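PDB 6EOA: phosphopantothenoylcysteine decarboxylase from Cryptococcus neoformans, which binds FMN and probably decarboxylates phosphopantothenoylcysteine in coenzyme A biosynthesis. Local coordinates for residues I40-V45 with I136-A141; C172-T177 with G217-W222. All coordinates share one frame; numbering follows the deposited sequence.

Contact 1. Residues I40-V45 with I136-A141; sequences ITSGSV and IAPCSA. With FMN (flavin mononucleotide), chain B.
Ser42 OG is gripped twice by the segment 136-141: it donates to Pro138 O at 2.5 Å and accepts from Ser140 N at 2.8 Å. Its first torsion, chi1 63°, sets OG between the backbone N and the carbonyl carbon of its own residue, within reach of both partners. The hydroxyl approaches Pro138 O from above the carbonyl plane, 45° out of it, and the same oxygen also takes a weak bond from Ser42 N. The peptide before Pro138 is cis; here the chain turns a corner, and the proline ring lies against the other segment, with Pro138 CG 3.6 Å from Ser44 CB. Upstream of the corner the two segments are neighbouring parallel strands, 35-41 and 133-139, in the Rossmann-like sheet of the flavoprotein fold; their last pairing is Ile40 with Ile136, and Ala137 N bonds to Ile40 O nearly in line with the carbonyl (C=O...N angle 168°). As in other proteins of this topology, the cofactor sits where the strands end. Gly43, centre of an inverse gamma turn, gives its N to phosphate atom O2P of FMN (2.7 Å) and takes a bond on its O from ribityl O2'. Ser140 OG meets the same O2P at 2.6 Å, so the two segments hold one phosphate oxygen between them. Ser140 is also the N-cap of helix 141-149, its OG bonding to Leu143 N. At the flavin, Ala141 N donates to FMN O2 at 2.9 Å in a nearly straight bond; a helix N-terminus placed here would probably favour negative charge on the pyrimidine side. Ser44 OG donates to FMN O4 at 3.0 Å, and Val45 N adds a weak bond to that oxygen.

Contact 2. Residues C172-T177 with G217-W222; sequences CPAMNT and GKMTDW. With FMN (flavin mononucleotide), chain B.
The peptide joining Ala174 to Met175 is a flat group used from both ends: Met175 N donates to Gly217 O at 2.9 Å, while Ala174 O accepts from N3 of the flavin at 2.8 Å. The planes of this peptide and of the flavin are turned steeply against each other, so the pyrimidine is met at its rim and not stacked; Met175 CB adds a touch at FMN O2 (3.3 Å). The N-H...O angle of 161° shows a nearly straight bond to Gly217 O, an atom that Ala174 CA also approaches. With phi at 154°, a value well suited to glycine, Gly217 brings its CA to 3.4 Å from Met175 O as a CA-H...O contact. On the apolar side Ala174 CB presses on Met219 CB at 3.5 Å, tighter than usual, and Met219 CG, anti to its backbone N (chi1 -169°), reaches Cys172 CB at 4.0 Å. The contact thus joins the end of strand 169-173 to the loop after strand 199-200. Met219 also rests on Ala137 and Pro138 of strand 133-139, and Cys172 on Ile225 of helix 222-237, whose N-cap is Asp221.

In the fold
Contacts 1 and 2 lie 9 Å apart between centres and join through adjacent strands, 133-139 and 169-173, of one parallel sheet. Probable hydrogen bonds of 2.8 Å run from Cys172 N to Ile136 O and from Cys139 N to Cys172 O. Nearer the cofactor, Pro138 CB meets Ala174 CB at 3.5 Å, and Ser44 OG makes a weak bond to Ala174 O. Between them the contacts line the O2-N3-O4 side of the pyrimidine: contact 1 reaches O2 and O4 and also the phosphate, and contact 2 takes N3. Thr70 adds a further bond to FMN, and Cys152 O and Ser158 OG of the second subunit complete the site, placing it at a subunit interface.

Contact 1. Residues I40-V45 with I136-A141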
ATOM      1  N   ILE A  40      -8.926  16.337  -5.728  1.00 57.12           N
ATOM      2  CA  ILE A  40      -7.934  15.280  -5.594  1.00 54.28           C
ATOM      3  C   ILE A  40      -7.659  14.677  -6.961  1.00 56.03           C
ATOM      4  O   ILE A  40      -8.575  14.196  -7.631  1.00 58.08           O
ATOM      5  CB  ILE A  40      -8.379  14.170  -4.622  1.00 50.68           C
ATOM      6  CG1 ILE A  40      -8.627  14.739  -3.227  1.00 51.72           C
ATOM      7  CG2 ILE A  40      -7.312  13.085  -4.536  1.00 46.70           C
ATOM      8  CD1 ILE A  40      -9.072  13.690  -2.218  1.00 50.87           C
ATOM      9  N   THR A  41      -6.399  14.728  -7.381  1.00 57.28           N
ATOM     10  CA  THR A  41      -5.990  14.158  -8.660  1.00 57.84           C
ATOM     11  C   THR A  41      -5.118  12.937  -8.407  1.00 57.37           C
ATOM     12  O   THR A  41      -4.225  12.973  -7.561  1.00 57.12           O
ATOM     13  CB  THR A  41      -5.220  15.175  -9.529  1.00 56.74           C
ATOM     14  OG1 THR A  41      -3.924  15.415  -8.966  1.00 54.90           O
ATOM     15  CG2 THR A  41      -5.985  16.493  -9.610  1.00 51.01           C
ATOM     16  N   SER A  42      -5.390  11.852  -9.126  1.00 55.41           N
ATOM     17  CA  SER A  42      -4.641  10.615  -8.936  1.00 55.70           C
ATOM     18  C   SER A  42      -3.949  10.186 -10.228  1.00 55.11           C
ATOM     19  O   SER A  42      -4.024  10.881 -11.242  1.00 55.88           O
ATOM     20  CB  SER A  42      -5.558   9.503  -8.426  1.00 55.24           C
ATOM     21  OG  SER A  42      -6.571   9.196  -9.368  1.00 58.80           O
ATOM     22  N   GLY A  43      -3.278   9.040 -10.182  1.00 53.44           N
ATOM     23  CA  GLY A  43      -2.415   8.611 -11.269  1.00 54.90           C
ATOM     24  C   GLY A  43      -3.091   8.056 -12.507  1.00 59.49           C
ATOM     25  O   GLY A  43      -2.759   6.963 -12.966  1.00 63.53           O
ATOM     26  N   SER A  44      -4.037   8.813 -13.050  1.00 64.31           N
ATOM     27  CA  SER A  44      -4.640   8.482 -14.333  1.00 65.62           C
ATOM     28  C   SER A  44      -4.184   9.486 -15.387  1.00 64.56           C
ATOM     29  O   SER A  44      -3.792  10.606 -15.050  1.00 60.87           O
ATOM     30  CB  SER A  44      -6.165   8.467 -14.224  1.00 68.25           C
ATOM     31  OG  SER A  44      -6.762   8.588 -15.504  1.00 73.85           O
ATOM     32  N   VAL A  45      -4.238   9.098 -16.659  1.00 68.46           N
ATOM     33  CA  VAL A  45      -3.826   9.997 -17.734  1.00 68.27           C
ATOM     34  C   VAL A  45      -4.725  11.227 -17.774  1.00 66.95           C
ATOM     35  O   VAL A  45      -4.326  12.289 -18.255  1.00 67.57           O
ATOM     36  CB  VAL A  45      -3.849   9.298 -19.113  1.00 69.71           C
ATOM     37  CG1 VAL A  45      -2.856   8.149 -19.140  1.00 71.90           C
ATOM     38  CG2 VAL A  45      -5.244   8.806 -19.449  1.00 70.75           C
ATOM     39  N   ILE A 136     -12.748  13.868  -6.573  1.00 63.08           N
ATOM     40  CA  ILE A 136     -11.647  13.022  -7.003  1.00 60.16           C
ATOM     41  C   ILE A 136     -11.690  12.852  -8.516  1.00 61.92           C
ATOM     42  O   ILE A 136     -12.443  12.032  -9.037  1.00 65.14           O
ATOM     43  CB  ILE A 136     -11.695  11.649  -6.326  1.00 59.64           C
ATOM     44  CG1 ILE A 136     -11.950  11.803  -4.827  1.00 58.49           C
ATOM     45  CG2 ILE A 136     -10.400  10.905  -6.573  1.00 60.69           C
ATOM     46  CD1 ILE A 136     -12.121  10.485  -4.108  1.00 58.36           C
ATOM     47  N   ALA A 137     -10.881  13.640  -9.215  1.00 62.33           N
ATOM     48  CA  ALA A 137     -10.899  13.661 -10.672  1.00 58.50           C
ATOM     49  C   ALA A 137      -9.500  13.907 -11.227  1.00 57.97           C
ATOM     50  O   ALA A 137      -8.986  15.023 -11.153  1.00 60.62           O
ATOM     51  CB  ALA A 137     -11.866  14.723 -11.176  1.00 54.76           C
ATOM     52  N   PRO A 138      -8.882  12.867 -11.798  1.00 56.12           N
ATOM     53  CA  PRO A 138      -9.456  11.530 -11.961  1.00 54.72           C
ATOM     54  C   PRO A 138      -9.238  10.639 -10.740  1.00 57.32           C
ATOM     55  O   PRO A 138      -8.348  10.902  -9.932  1.00 53.40           O
ATOM     56  CB  PRO A 138      -8.692  10.983 -13.160  1.00 54.91           C
ATOM     57  CG  PRO A 138      -7.336  11.598 -13.017  1.00 59.03           C
ATOM     58  CD  PRO A 138      -7.548  12.968 -12.420  1.00 56.72           C
ATOM     59  N   CYS A 139     -10.047   9.593 -10.615  1.00 56.87           N
ATOM     60  CA  CYS A 139      -9.806   8.562  -9.616  1.00 53.73           C
ATOM     61  C   CYS A 139      -9.309   7.296 -10.295  1.00 55.80           C
ATOM     62  O   CYS A 139     -10.045   6.660 -11.049  1.00 60.55           O
ATOM     63  CB  CYS A 139     -11.073   8.260  -8.815  1.00 56.59           C
ATOM     64  SG  CYS A 139     -10.828   7.030  -7.505  1.00 61.47           S
ATOM     65  N   SER A 140      -8.058   6.936 -10.037  1.00 57.85           N
ATOM     66  CA  SER A 140      -7.490   5.721 -10.610  1.00 55.43           C
ATOM     67  C   SER A 140      -8.110   4.488  -9.964  1.00 54.55           C
ATOM     68  O   SER A 140      -8.836   4.598  -8.978  1.00 53.34           O
ATOM     69  CB  SER A 140      -5.974   5.701 -10.435  1.00 54.71           C
ATOM     70  OG  SER A 140      -5.628   5.701  -9.059  1.00 57.09           O
ATOM     71  N   ALA A 141      -7.833   3.319 -10.533  1.00 55.90           N
ATOM     72  CA  ALA A 141      -8.283   2.062  -9.944  1.00 55.22           C
ATOM     73  C   ALA A 141      -7.607   1.842  -8.596  1.00 55.80           C
ATOM     74  O   ALA A 141      -8.222   1.335  -7.660  1.00 60.04           O
ATOM     75  CB  ALA A 141      -7.995   0.898 -10.881  1.00 52.69           C
TER
HETATM   76  N1  FMN B 801      -4.339   3.831 -13.718  1.00 68.11           N
HETATM   77  C2  FMN B 801      -5.683   4.120 -13.855  1.00 67.99           C
HETATM   78  O2  FMN B 801      -6.489   3.674 -13.036  1.00 64.63           O
HETATM   79  N3  FMN B 801      -6.117   4.902 -14.912  1.00 69.20           N
HETATM   80  C4  FMN B 801      -5.214   5.397 -15.834  1.00 73.02           C
HETATM   81  O4  FMN B 801      -5.610   6.094 -16.768  1.00 74.67           O
HETATM   82  C4A FMN B 801      -3.856   5.109 -15.696  1.00 71.19           C
HETATM   83  N5  FMN B 801      -2.939   5.597 -16.608  1.00 68.94           N
HETATM   84  C5A FMN B 801      -1.594   5.309 -16.460  1.00 68.34           C
HETATM   85  C6  FMN B 801      -0.666   5.804 -17.373  1.00 65.10           C
HETATM   86  C7  FMN B 801       0.687   5.515 -17.226  1.00 64.71           C
HETATM   87  C7M FMN B 801       1.684   6.047 -18.215  1.00 62.85           C
HETATM   88  C8  FMN B 801       1.111   4.729 -16.158  1.00 68.13           C
HETATM   89  C8M FMN B 801       2.565   4.401 -15.978  1.00 70.53           C
HETATM   90  C9  FMN B 801       0.186   4.236 -15.246  1.00 67.45           C
HETATM   91  C9A FMN B 801      -1.166   4.523 -15.394  1.00 68.37           C
HETATM   92  N10 FMN B 801      -2.084   4.035 -14.481  1.00 68.15           N
HETATM   93  C10 FMN B 801      -3.426   4.322 -14.630  1.00 68.69           C
HETATM   94  C1' FMN B 801      -1.627   3.185 -13.333  1.00 62.60           C
HETATM   95  C2' FMN B 801      -1.451   4.047 -12.086  1.00 60.70           C
HETATM   96  O2' FMN B 801      -0.764   5.245 -12.394  1.00 60.87           O
HETATM   97  C3' FMN B 801      -0.690   3.277 -11.017  1.00 60.81           C
HETATM   98  O3' FMN B 801      -1.516   2.227 -10.569  1.00 59.81           O
HETATM   99  C4' FMN B 801      -0.322   4.193  -9.855  1.00 64.10           C
HETATM  100  O4' FMN B 801       0.631   3.568  -9.022  1.00 67.66           O
HETATM  101  C5' FMN B 801      -1.566   4.540  -9.050  1.00 62.75           C
HETATM  102  O5' FMN B 801      -1.262   5.567  -8.134  1.00 63.46           O
HETATM  103  P   FMN B 801      -2.447   6.469  -7.509  1.00 56.32           P
HETATM  104  O1P FMN B 801      -3.182   5.650  -6.472  1.00 53.37           O
HETATM  105  O2P FMN B 801      -3.427   6.918  -8.571  1.00 56.82           O
HETATM  106  O3P FMN B 801      -1.821   7.679  -6.870  1.00 57.17           O

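Contact 2. Residues C172-T177 with G217-W222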
ATOM      1  N   CYS A 172     -14.673  10.433  -9.728  1.00 62.23           N
ATOM      2  CA  CYS A 172     -14.717  10.280 -11.174  1.00 60.70           C
ATOM      3  C   CYS A 172     -13.701   9.249 -11.631  1.00 60.03           C
ATOM      4  O   CYS A 172     -12.559   9.590 -11.931  1.00 61.51           O
ATOM      5  CB  CYS A 172     -14.460  11.617 -11.865  1.00 60.98           C
ATOM      6  SG  CYS A 172     -15.410  12.995 -11.171  1.00 66.71           S
ATOM      7  N   PRO A 173     -14.118   7.975 -11.680  1.00 61.48           N
ATOM      8  CA  PRO A 173     -13.213   6.903 -12.104  1.00 61.34           C
ATOM      9  C   PRO A 173     -12.684   7.161 -13.509  1.00 63.55           C
ATOM     10  O   PRO A 173     -13.417   7.649 -14.370  1.00 65.01           O
ATOM     11  CB  PRO A 173     -14.097   5.651 -12.061  1.00 59.31           C
ATOM     12  CG  PRO A 173     -15.214   6.004 -11.123  1.00 60.60           C
ATOM     13  CD  PRO A 173     -15.457   7.466 -11.339  1.00 59.87           C
ATOM     14  N   ALA A 174     -11.410   6.857 -13.720  1.00 60.63           N
ATOM     15  CA  ALA A 174     -10.768   7.075 -15.008  1.00 62.18           C
ATOM     16  C   ALA A 174      -9.643   6.074 -15.177  1.00 63.22           C
ATOM     17  O   ALA A 174      -8.599   6.185 -14.533  1.00 59.73           O
ATOM     18  CB  ALA A 174     -10.243   8.489 -15.117  1.00 58.96           C
ATOM     19  N   MET A 175      -9.859   5.091 -16.042  1.00 65.23           N
ATOM     20  CA  MET A 175      -8.911   4.000 -16.166  1.00 65.43           C
ATOM     21  C   MET A 175      -9.053   3.271 -17.491  1.00 69.30           C
ATOM     22  O   MET A 175     -10.035   3.457 -18.214  1.00 70.48           O
ATOM     23  CB  MET A 175      -9.084   3.018 -14.997  1.00 61.76           C
ATOM     24  CG  MET A 175     -10.464   2.377 -14.900  1.00 61.49           C
ATOM     25  SD  MET A 175     -10.759   1.566 -13.310  1.00 69.18           S
ATOM     26  CE  MET A 175     -11.144   2.981 -12.279  1.00 62.42           C
ATOM     27  N   ASN A 176      -8.051   2.458 -17.808  1.00 70.39           N
ATOM     28  CA  ASN A 176      -8.119   1.576 -18.959  1.00 70.13           C
ATOM     29  C   ASN A 176      -9.369   0.721 -18.836  1.00 68.48           C
ATOM     30  O   ASN A 176      -9.740   0.320 -17.731  1.00 65.30           O
ATOM     31  CB  ASN A 176      -6.865   0.707 -19.055  1.00 71.47           C
ATOM     32  CG  ASN A 176      -6.957  -0.325 -20.157  1.00 75.79           C
ATOM     33  OD1 ASN A 176      -7.294  -1.482 -19.910  1.00 79.26           O
ATOM     34  ND2 ASN A 176      -6.662   0.089 -21.383  1.00 75.72           N
ATOM     35  N   THR A 177     -10.026   0.462 -19.960  1.00 69.14           N
ATOM     36  CA  THR A 177     -11.329  -0.183 -19.930  1.00 71.15           C
ATOM     37  C   THR A 177     -11.271  -1.567 -19.290  1.00 70.96           C
ATOM     38  O   THR A 177     -12.222  -1.993 -18.640  1.00 74.09           O
ATOM     39  CB  THR A 177     -11.942  -0.291 -21.348  1.00 75.29           C
ATOM     40  OG1 THR A 177     -13.157  -1.048 -21.288  1.00 76.33           O
ATOM     41  CG2 THR A 177     -10.972  -0.955 -22.315  1.00 79.21           C
ATOM     42  N   GLY A 217     -14.534   3.636 -19.407  1.00 72.48           N
ATOM     43  CA  GLY A 217     -13.410   3.877 -18.521  1.00 68.50           C
ATOM     44  C   GLY A 217     -12.881   5.298 -18.578  1.00 69.14           C
ATOM     45  O   GLY A 217     -12.219   5.757 -17.645  1.00 69.51           O
ATOM     46  N   LYS A 218     -13.164   5.991 -19.676  1.00 69.97           N
ATOM     47  CA  LYS A 218     -12.732   7.374 -19.841  1.00 72.72           C
ATOM     48  C   LYS A 218     -13.444   8.267 -18.835  1.00 71.20           C
ATOM     49  O   LYS A 218     -14.647   8.134 -18.620  1.00 72.50           O
ATOM     50  CB  LYS A 218     -12.998   7.858 -21.271  1.00 81.00           C
ATOM     51  CG  LYS A 218     -12.616   9.308 -21.529  1.00 86.05           C
ATOM     52  CD  LYS A 218     -12.437   9.573 -23.021  1.00 92.04           C
ATOM     53  CE  LYS A 218     -11.391  10.649 -23.268  1.00 94.06           C
ATOM     54  NZ  LYS A 218     -10.383  10.209 -24.273  1.00 95.91           N
ATOM     55  N   MET A 219     -12.693   9.170 -18.214  1.00 66.61           N
ATOM     56  CA  MET A 219     -13.249  10.070 -17.214  1.00 65.67           C
ATOM     57  C   MET A 219     -14.370  10.923 -17.791  1.00 66.45           C
ATOM     58  O   MET A 219     -14.366  11.251 -18.981  1.00 66.12           O
ATOM     59  CB  MET A 219     -12.159  10.977 -16.646  1.00 64.52           C
ATOM     60  CG  MET A 219     -12.583  11.765 -15.413  1.00 66.22           C
ATOM     61  SD  MET A 219     -11.312  12.908 -14.848  1.00 62.74           S
ATOM     62  CE  MET A 219     -11.156  13.963 -16.289  1.00 70.20           C
ATOM     63  N   THR A 220     -15.340  11.253 -16.946  1.00 65.80           N
ATOM     64  CA  THR A 220     -16.331  12.261 -17.281  1.00 69.57           C
ATOM     65  C   THR A 220     -15.593  13.492 -17.781  1.00 67.83           C
ATOM     66  O   THR A 220     -14.595  13.898 -17.180  1.00 63.22           O
ATOM     67  CB  THR A 220     -17.198  12.626 -16.070  1.00 70.20           C
ATOM     68  OG1 THR A 220     -17.736  11.434 -15.482  1.00 67.22           O
ATOM     69  CG2 THR A 220     -18.328  13.563 -16.475  1.00 74.97           C
ATOM     70  N   ASP A 221     -16.054  14.065 -18.890  1.00 67.55           N
ATOM     71  CA  ASP A 221     -15.376  15.215 -19.478  1.00 70.56           C
ATOM     72  C   ASP A 221     -15.198  16.317 -18.437  1.00 67.94           C
ATOM     73  O   ASP A 221     -16.110  16.596 -17.661  1.00 68.03           O
ATOM     74  CB  ASP A 221     -16.141  15.741 -20.692  1.00 76.34           C
ATOM     75  CG  ASP A 221     -15.356  16.784 -21.459  1.00 80.53           C
ATOM     76  OD1 ASP A 221     -14.489  16.396 -22.273  1.00 85.00           O
ATOM     77  OD2 ASP A 221     -15.602  17.989 -21.246  1.00 77.63           O
ATOM     78  N   TRP A 222     -14.014  16.922 -18.410  1.00 64.07           N
ATOM     79  CA  TRP A 222     -13.664  17.857 -17.347  1.00 66.17           C
ATOM     80  C   TRP A 222     -14.617  19.051 -17.288  1.00 68.66           C
ATOM     81  O   TRP A 222     -14.858  19.608 -16.216  1.00 67.39           O
ATOM     82  CB  TRP A 222     -12.219  18.337 -17.508  1.00 68.44           C
ATOM     83  CG  TRP A 222     -11.976  19.235 -18.685  1.00 72.88           C
ATOM     84  CD1 TRP A 222     -11.590  18.860 -19.939  1.00 74.41           C
ATOM     85  CD2 TRP A 222     -12.086  20.663 -18.710  1.00 72.88           C
ATOM     86  NE1 TRP A 222     -11.460  19.965 -20.745  1.00 76.83           N
ATOM     87  CE2 TRP A 222     -11.760  21.085 -20.015  1.00 74.80           C
ATOM     88  CE3 TRP A 222     -12.432  21.626 -17.756  1.00 71.80           C
ATOM     89  CZ2 TRP A 222     -11.771  22.427 -20.391  1.00 75.63           C
ATOM     90  CZ3 TRP A 222     -12.442  22.958 -18.131  1.00 71.73           C
ATOM     91  CH2 TRP A 222     -12.114  23.346 -19.438  1.00 74.84           C
TER
HETATM   92  N1  FMN B 801      -4.339   3.831 -13.718  1.00 68.11           N
HETATM   93  C2  FMN B 801      -5.683   4.120 -13.855  1.00 67.99           C
HETATM   94  O2  FMN B 801      -6.489   3.674 -13.036  1.00 64.63           O
HETATM   95  N3  FMN B 801      -6.117   4.902 -14.912  1.00 69.20           N
HETATM   96  C4  FMN B 801      -5.214   5.397 -15.834  1.00 73.02           C
HETATM   97  O4  FMN B 801      -5.610   6.094 -16.768  1.00 74.67           O
HETATM   98  C4A FMN B 801      -3.856   5.109 -15.696  1.00 71.19           C
HETATM   99  N5  FMN B 801      -2.939   5.597 -16.608  1.00 68.94           N
HETATM  100  C5A FMN B 801      -1.594   5.309 -16.460  1.00 68.34           C
HETATM  101  C6  FMN B 801      -0.666   5.804 -17.373  1.00 65.10           C
HETATM  102  C7  FMN B 801       0.687   5.515 -17.226  1.00 64.71           C
HETATM  103  C7M FMN B 801       1.684   6.047 -18.215  1.00 62.85           C
HETATM  104  C8  FMN B 801       1.111   4.729 -16.158  1.00 68.13           C
HETATM  105  C8M FMN B 801       2.565   4.401 -15.978  1.00 70.53           C
HETATM  106  C9  FMN B 801       0.186   4.236 -15.246  1.00 67.45           C
HETATM  107  C9A FMN B 801      -1.166   4.523 -15.394  1.00 68.37           C
HETATM  108  N10 FMN B 801      -2.084   4.035 -14.481  1.00 68.15           N
HETATM  109  C10 FMN B 801      -3.426   4.322 -14.630  1.00 68.69           C
HETATM  110  C1' FMN B 801      -1.627   3.185 -13.333  1.00 62.60           C
HETATM  111  C2' FMN B 801      -1.451   4.047 -12.086  1.00 60.70           C
HETATM  112  O2' FMN B 801      -0.764   5.245 -12.394  1.00 60.87           O
HETATM  113  C3' FMN B 801      -0.690   3.277 -11.017  1.00 60.81           C
HETATM  114  O3' FMN B 801      -1.516   2.227 -10.569  1.00 59.81           O
HETATM  115  C4' FMN B 801      -0.322   4.193  -9.855  1.00 64.10           C
HETATM  116  O4' FMN B 801       0.631   3.568  -9.022  1.00 67.66           O
HETATM  117  C5' FMN B 801      -1.566   4.540  -9.050  1.00 62.75           C
HETATM  118  O5' FMN B 801      -1.262   5.567  -8.134  1.00 63.46           O
HETATM  119  P   FMN B 801      -2.447   6.469  -7.509  1.00 56.32           P
HETATM  120  O1P FMN B 801      -3.182   5.650  -6.472  1.00 53.37           O
HETATM  121  O2P FMN B 801      -3.427   6.918  -8.571  1.00 56.82           O
HETATM  122  O3P FMN B 801      -1.821   7.679  -6.870  1.00 57.17           O